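Local coordinates for protein nitrite transporter NirC (Salmonella enterica subsp. enterica serovar Typhimurium, PDB 4FC4) that carries nitrite across the bacterial inner membrane in both directions, as a pentameric channel of the formate/nitrite transporter (FNT) family, at residues B[18-21]-B[26-29]; B[81-86]-B[106-111]; B[199-204]-B[223-228]. All coordinates share one frame; numbering follows the deposited sequence.

Contact 1 (B[18-21]-B[26-29]); sequences RLSA and GFWV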
# COMPACT_ATOMS: atom_id res chain seq x y z
N ARG B 18 -8.67 -36.36 -4.58
CA ARG B 18 -8.15 -37.35 -3.59
C ARG B 18 -8.75 -37.02 -2.25
O ARG B 18 -9.17 -37.92 -1.50
CB ARG B 18 -6.60 -37.44 -3.53
CG ARG B 18 -5.98 -38.20 -4.70
CD ARG B 18 -4.48 -38.46 -4.57
NE ARG B 18 -3.76 -37.20 -4.45
CZ ARG B 18 -3.32 -36.48 -5.47
NH1 ARG B 18 -2.71 -35.35 -5.23
NH2 ARG B 18 -3.47 -36.89 -6.73
N LEU B 19 -8.85 -35.72 -1.98
CA LEU B 19 -9.43 -35.25 -0.74
C LEU B 19 -10.89 -35.70 -0.60
O LEU B 19 -11.27 -36.23 0.43
CB LEU B 19 -9.30 -33.74 -0.63
CG LEU B 19 -9.81 -33.10 0.66
CD1 LEU B 19 -8.98 -33.63 1.79
CD2 LEU B 19 -9.73 -31.57 0.60
N SER B 20 -11.68 -35.51 -1.65
CA SER B 20 -13.09 -35.84 -1.65
C SER B 20 -13.33 -37.33 -1.32
O SER B 20 -14.17 -37.68 -0.50
CB SER B 20 -13.69 -35.47 -3.01
OG SER B 20 -15.06 -35.80 -3.08
N ALA B 21 -12.53 -38.20 -1.94
CA ALA B 21 -12.76 -39.62 -1.86
C ALA B 21 -12.06 -40.24 -0.66
O ALA B 21 -12.59 -41.16 -0.07
CB ALA B 21 -12.31 -40.28 -3.15
N GLY B 26 -12.36 -34.10 5.98
CA GLY B 26 -11.50 -32.93 5.67
C GLY B 26 -12.03 -32.16 4.48
O GLY B 26 -11.98 -30.97 4.48
N PHE B 27 -12.60 -32.86 3.48
CA PHE B 27 -13.35 -32.20 2.40
C PHE B 27 -14.43 -31.25 2.91
O PHE B 27 -14.50 -30.11 2.48
CB PHE B 27 -13.97 -33.20 1.38
CG PHE B 27 -14.44 -32.50 0.14
CD1 PHE B 27 -13.54 -32.20 -0.89
CD2 PHE B 27 -15.77 -32.03 0.04
CE1 PHE B 27 -13.97 -31.51 -2.02
CE2 PHE B 27 -16.17 -31.32 -1.07
CZ PHE B 27 -15.28 -31.07 -2.11
N TRP B 28 -15.25 -31.71 3.85
CA TRP B 28 -16.33 -30.88 4.37
C TRP B 28 -15.83 -29.79 5.24
O TRP B 28 -16.33 -28.65 5.14
CB TRP B 28 -17.42 -31.68 5.06
CG TRP B 28 -18.20 -32.47 4.06
CD1 TRP B 28 -17.94 -33.75 3.60
CD2 TRP B 28 -19.39 -32.03 3.29
NE1 TRP B 28 -18.85 -34.14 2.66
CE2 TRP B 28 -19.75 -33.17 2.42
CE3 TRP B 28 -20.18 -30.87 3.27
CZ2 TRP B 28 -20.85 -33.12 1.57
CZ3 TRP B 28 -21.30 -30.85 2.41
CH2 TRP B 28 -21.61 -31.94 1.58
N VAL B 29 -14.84 -30.09 6.10
CA VAL B 29 -14.33 -29.02 6.97
C VAL B 29 -13.78 -27.87 6.09
O VAL B 29 -14.08 -26.69 6.26
CB VAL B 29 -13.25 -29.53 7.97
CG1 VAL B 29 -12.55 -28.37 8.66
CG2 VAL B 29 -13.89 -30.40 9.04
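The F27 ring presents one face toward S20 and its near edge to L19. S20 OG sits over that face, but beyond touching distance; the contact is made by the serine's CB, with S20 CB 3.9 Å from F27 CD1. Closer still is the backbone of the same serine, with S20 CA 3.7 Å from F27 CD1, so the ring lies against the main chain of helix 3-22 and not just against its side chains. At the edge, near the ring plane, L19 CG approaches F27 CD1 to 4.1 Å. The leucine also reaches past the ring onto the backbone of the second helix: L19 CG is 4.0 Å from F27 N, and the methyl L19 CD1 lies beside the G26 backbone in the first turn of helix 24-51, 4.3 Å from G26 C. In that turn G26 N is hydrogen-bonded to OD1 of N23. F27 extends its ring away from its own backbone N (chi1 -167°), which carries it back across the turn to S20. No hydrogen bond joins the two segments; they meet by van der Waals packing, mostly of carbon atoms, with CA atoms of S20 and F27 only 5.5 Å apart. Beyond them, helix 98-125 closes the site, as Q107 touches both S20 and F27, and T108 also meets the ring. V29 packs on G244 of a neighbouring subunit. This is a tight turn between two consecutive helices, leading from the N-terminal helix 3-22 into helix 24-51, the first predicted membrane-spanning helix of the FNT fold.

Contact 2 (B[81-86]-B[106-111]); sequences TGHTMF and PQTWLG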
# COMPACT_ATOMS: atom_id res chain seq x y z
N THR B 81 -16.41 -21.81 -6.40
CA THR B 81 -16.27 -21.01 -7.63
C THR B 81 -14.91 -21.23 -8.27
O THR B 81 -14.77 -21.17 -9.47
CB THR B 81 -16.56 -19.51 -7.42
OG1 THR B 81 -15.77 -19.04 -6.33
CG2 THR B 81 -18.07 -19.31 -7.09
N GLY B 82 -13.91 -21.54 -7.45
CA GLY B 82 -12.54 -21.81 -7.95
C GLY B 82 -12.49 -23.24 -8.48
O GLY B 82 -11.83 -23.51 -9.48
N HIS B 83 -13.21 -24.15 -7.81
CA HIS B 83 -13.35 -25.50 -8.29
C HIS B 83 -13.85 -25.56 -9.72
O HIS B 83 -13.41 -26.45 -10.50
CB HIS B 83 -14.20 -26.36 -7.33
CG HIS B 83 -13.46 -26.79 -6.08
ND1 HIS B 83 -13.88 -27.81 -5.32
CD2 HIS B 83 -12.30 -26.28 -5.46
CE1 HIS B 83 -13.03 -28.00 -4.28
NE2 HIS B 83 -12.06 -27.06 -4.36
N THR B 84 -14.73 -24.62 -10.11
CA THR B 84 -15.25 -24.67 -11.50
C THR B 84 -14.11 -24.62 -12.54
O THR B 84 -14.15 -25.40 -13.55
CB THR B 84 -16.29 -23.58 -11.85
OG1 THR B 84 -15.67 -22.31 -11.81
CG2 THR B 84 -17.49 -23.62 -10.94
N MET B 85 -13.13 -23.71 -12.30
CA MET B 85 -11.88 -23.62 -13.10
C MET B 85 -10.93 -24.81 -12.92
O MET B 85 -10.51 -25.40 -13.92
CB MET B 85 -11.11 -22.33 -12.86
CG MET B 85 -9.84 -22.14 -13.69
SD MET B 85 -9.09 -20.52 -13.27
CE MET B 85 -8.31 -20.85 -11.69
N PHE B 86 -10.63 -25.17 -11.68
CA PHE B 86 -9.57 -26.15 -11.40
C PHE B 86 -9.94 -27.48 -12.04
O PHE B 86 -9.13 -28.14 -12.77
CB PHE B 86 -9.37 -26.34 -9.87
CG PHE B 86 -8.64 -25.20 -9.17
CD1 PHE B 86 -7.37 -24.76 -9.59
CD2 PHE B 86 -9.22 -24.56 -8.05
CE1 PHE B 86 -6.70 -23.72 -8.91
CE2 PHE B 86 -8.56 -23.51 -7.38
CZ PHE B 86 -7.31 -23.08 -7.82
N PRO B 106 -20.96 -30.15 -6.77
CA PRO B 106 -22.13 -29.96 -5.88
C PRO B 106 -21.79 -30.12 -4.38
O PRO B 106 -22.34 -29.40 -3.52
CB PRO B 106 -23.14 -31.07 -6.34
CG PRO B 106 -22.36 -31.99 -7.24
CD PRO B 106 -21.23 -31.15 -7.83
N GLN B 107 -20.92 -31.08 -4.06
CA GLN B 107 -20.38 -31.20 -2.71
C GLN B 107 -19.67 -29.91 -2.22
O GLN B 107 -19.90 -29.48 -1.07
CB GLN B 107 -19.34 -32.28 -2.63
CG GLN B 107 -19.77 -33.67 -3.06
CD GLN B 107 -18.78 -34.71 -2.52
OE1 GLN B 107 -19.05 -35.89 -2.60
NE2 GLN B 107 -17.62 -34.24 -1.94
N THR B 108 -18.81 -29.34 -3.06
CA THR B 108 -18.04 -28.16 -2.62
C THR B 108 -19.06 -27.07 -2.34
O THR B 108 -19.00 -26.37 -1.33
CB THR B 108 -17.03 -27.68 -3.69
OG1 THR B 108 -16.31 -28.80 -4.24
CG2 THR B 108 -16.02 -26.63 -3.07
N TRP B 109 -20.00 -26.92 -3.26
CA TRP B 109 -21.11 -26.00 -3.12
C TRP B 109 -21.81 -26.17 -1.79
O TRP B 109 -22.00 -25.19 -1.09
CB TRP B 109 -22.10 -26.26 -4.26
CG TRP B 109 -23.09 -25.17 -4.46
CD1 TRP B 109 -22.99 -24.08 -5.34
CD2 TRP B 109 -24.37 -24.99 -3.78
NE1 TRP B 109 -24.10 -23.29 -5.26
CE2 TRP B 109 -24.96 -23.76 -4.34
CE3 TRP B 109 -25.10 -25.72 -2.82
CZ2 TRP B 109 -26.22 -23.29 -3.93
CZ3 TRP B 109 -26.37 -25.24 -2.42
CH2 TRP B 109 -26.92 -24.08 -2.98
N LEU B 110 -22.23 -27.41 -1.46
CA LEU B 110 -22.96 -27.69 -0.22
C LEU B 110 -22.13 -27.34 1.02
O LEU B 110 -22.68 -26.75 2.00
CB LEU B 110 -23.47 -29.14 -0.15
CG LEU B 110 -24.66 -29.55 -1.06
CD1 LEU B 110 -24.94 -31.04 -1.04
CD2 LEU B 110 -25.97 -28.77 -0.82
N GLY B 111 -20.82 -27.65 0.97
CA GLY B 111 -19.94 -27.33 2.07
C GLY B 111 -19.82 -25.84 2.27
O GLY B 111 -19.89 -25.34 3.37
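The H83-T108 pair ties helix 80-93, the second half of a broken membrane helix, to helix 98-125. Polar contact across this interface comes down to one bond, between H83 ND1 and T108 OG1 at 2.8 Å; either atom could be the donor. The hydroxyl does not lie flat with the imidazole but is displaced from its plane, on the same side as the threonine methyl. H83 has a second partner at the other nitrogen, where NE2 is hydrogen-bonded to E78 OE1, so both nitrogens are held and rotation of the ring is restrained. T108 is held twice as well: its OG1 also bonds the carbonyl oxygen of I104, one turn back on its own helix.

In the van der Waals part, T108 CG2 packs over one face of H83, 3.3 Å from H83 ND1 and 3.5 Å from H83 CE1. With T108 OG1 on the side of its own backbone N (chi1 -45°), hydroxyl and methyl both address the imidazole, one binding near the rim and one lying above it.

Within helix 80-93 a local bond spans the first turn: T84 OG1 donates to T81 O at 2.8 Å, its approach tilted 32° from the carbonyl plane. T81 O also accepts from N161 ND2, and T81 OG1 is bonded to NE2 of H197.

Helix 80-93 follows helix 67-75 after a break. An interrupted membrane helix that brings a threonine, here T81, to a central histidine, here H197, is characteristic of FNT channels.

Contact 3 (B[199-204]-B[223-228]); sequences VANMTL and GHNLLW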
# COMPACT_ATOMS: atom_id res chain seq x y z
N VAL B 199 -21.32 -18.10 -3.60
CA VAL B 199 -20.95 -18.38 -2.18
C VAL B 199 -21.05 -17.12 -1.30
O VAL B 199 -21.57 -17.15 -0.18
CB VAL B 199 -19.56 -19.06 -2.09
CG1 VAL B 199 -19.15 -19.31 -0.66
CG2 VAL B 199 -19.55 -20.37 -2.86
N ALA B 200 -20.58 -16.00 -1.79
CA ALA B 200 -20.71 -14.77 -0.98
C ALA B 200 -22.20 -14.41 -0.75
O ALA B 200 -22.55 -13.90 0.30
CB ALA B 200 -19.97 -13.59 -1.62
N ASN B 201 -23.07 -14.70 -1.72
CA ASN B 201 -24.49 -14.42 -1.56
C ASN B 201 -25.10 -15.29 -0.47
O ASN B 201 -25.97 -14.85 0.27
CB ASN B 201 -25.28 -14.58 -2.88
CG ASN B 201 -25.04 -13.44 -3.89
OD1 ASN B 201 -25.59 -13.49 -5.02
ND2 ASN B 201 -24.23 -12.44 -3.53
N MET B 202 -24.63 -16.53 -0.36
CA MET B 202 -25.06 -17.46 0.68
C MET B 202 -24.99 -16.82 2.07
O MET B 202 -25.96 -16.94 2.82
CB MET B 202 -24.23 -18.75 0.70
CG MET B 202 -24.31 -19.61 -0.55
SD MET B 202 -23.07 -20.93 -0.58
CE MET B 202 -23.47 -21.69 -2.14
N THR B 203 -23.88 -16.16 2.40
CA THR B 203 -23.79 -15.51 3.70
C THR B 203 -24.79 -14.33 3.77
O THR B 203 -25.50 -14.12 4.75
CB THR B 203 -22.34 -15.03 4.05
OG1 THR B 203 -21.49 -16.17 4.31
CG2 THR B 203 -22.35 -14.22 5.34
N LEU B 204 -24.85 -13.53 2.71
CA LEU B 204 -25.73 -12.37 2.75
C LEU B 204 -27.15 -12.86 2.97
O LEU B 204 -27.89 -12.31 3.82
CB LEU B 204 -25.65 -11.59 1.46
CG LEU B 204 -26.56 -10.38 1.53
CD1 LEU B 204 -26.10 -9.36 2.58
CD2 LEU B 204 -26.61 -9.83 0.12
N GLY B 223 -33.33 -19.11 -3.36
CA GLY B 223 -33.00 -20.18 -4.27
C GLY B 223 -32.92 -19.73 -5.71
O GLY B 223 -32.05 -20.17 -6.46
N HIS B 224 -33.84 -18.84 -6.09
CA HIS B 224 -33.82 -18.17 -7.40
C HIS B 224 -32.49 -17.51 -7.71
O HIS B 224 -31.91 -17.78 -8.76
CB HIS B 224 -34.96 -17.15 -7.51
CG HIS B 224 -34.94 -16.37 -8.79
ND1 HIS B 224 -35.35 -16.89 -9.96
CD2 HIS B 224 -34.50 -15.11 -9.08
CE1 HIS B 224 -35.21 -15.99 -10.94
NE2 HIS B 224 -34.69 -14.91 -10.42
N ASN B 225 -32.01 -16.63 -6.83
CA ASN B 225 -30.65 -16.00 -7.02
C ASN B 225 -29.50 -17.02 -7.07
O ASN B 225 -28.74 -17.02 -8.03
CB ASN B 225 -30.35 -14.97 -5.95
CG ASN B 225 -28.93 -14.36 -6.07
OD1 ASN B 225 -27.93 -15.01 -5.73
ND2 ASN B 225 -28.86 -13.11 -6.56
N LEU B 226 -29.39 -17.89 -6.06
CA LEU B 226 -28.35 -18.93 -6.00
C LEU B 226 -28.33 -19.82 -7.27
O LEU B 226 -27.24 -20.11 -7.79
CB LEU B 226 -28.43 -19.75 -4.69
CG LEU B 226 -28.12 -19.00 -3.36
CD1 LEU B 226 -28.03 -19.98 -2.18
CD2 LEU B 226 -26.82 -18.19 -3.46
N LEU B 227 -29.51 -20.19 -7.80
CA LEU B 227 -29.54 -20.97 -9.05
C LEU B 227 -28.84 -20.27 -10.21
O LEU B 227 -27.82 -20.75 -10.69
CB LEU B 227 -30.94 -21.39 -9.47
CG LEU B 227 -31.02 -22.12 -10.82
CD1 LEU B 227 -30.24 -23.45 -10.79
CD2 LEU B 227 -32.49 -22.37 -11.24
N TRP B 228 -29.36 -19.12 -10.63
CA TRP B 228 -28.76 -18.34 -11.72
C TRP B 228 -27.34 -17.79 -11.46
O TRP B 228 -26.49 -17.82 -12.36
CB TRP B 228 -29.76 -17.29 -12.22
CG TRP B 228 -31.01 -18.01 -12.67
CD1 TRP B 228 -32.24 -18.07 -12.02
CD2 TRP B 228 -31.17 -18.87 -13.85
NE1 TRP B 228 -33.13 -18.84 -12.72
CE2 TRP B 228 -32.55 -19.35 -13.83
CE3 TRP B 228 -30.33 -19.25 -14.91
CZ2 TRP B 228 -33.06 -20.19 -14.83
CZ3 TRP B 228 -30.84 -20.07 -15.91
CH2 TRP B 228 -32.17 -20.56 -15.87
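Helices 198-209 and 219-248 run almost antiparallel here, their local axes 10.1 Å apart at an angle of 168°, and N201 and L226 have the nearest CA atoms, 7.4 Å apart. Two kinds of side-chain meeting fill the gap. On one flank M202 lies against L226: the methionine runs extended past its CG (chi2 169°), and that CG is 4.1 Å from L226 CD1 and equally far from L226 CD2. Both methyls of the leucine fork thus meet the CG methylene of M202, the side chains crossing at about a right angle. L226 CD2 also touches N201 CB, at 4.0 Å, which makes L226 the bridge between the apolar and the polar flank.

On the polar flank the amides of N201 and N225 come close, their planes 54° apart. As modelled, N201 OD1 lies 2.9 Å from N225 OD1; the N201 amide is probably turned over, so this approach is doubtful in detail. N225 has clear partners. With its CG turned away from the backbone N (chi1 177°) it points its amide to the first helix, and its ND2 is hydrogen-bonded both to E196 OE1 and to the backbone oxygen of K145. These bonds fix the rotation of a buried amide and link it to E196, just before helix 198-209, and to helix 137-147 through K145.

W109 and S116 of helix 98-125 cover the M202 side, while K145 touches N201. Helix 198-209 comes after helix 177-192 and a short break that carries E196 and H197; a membrane helix interrupted next to this histidine is a hallmark of the FNT channel fold.

In the fold
Measured between its centre and that of the chain, contact 1 lies about 19 Å out, at the margin beside another subunit, and has no polar bond across its segments. Contacts 2 and 3 are buried, their centres about 9 and 10 Å from that of the chain, and there polar groups come together across the interface: imidazole and hydroxyl in contact 2, two amides beside a leucine-methionine pair in contact 3. Helix 98-125 connects all three. Its residues 106-111 form half of contact 2, F27 CZ of contact 1 comes 3.3 Å from T108 OG1, and W109 CE2 lies 3.4 Å from M202 CE of contact 3. Contacts 1 and 3 do not touch.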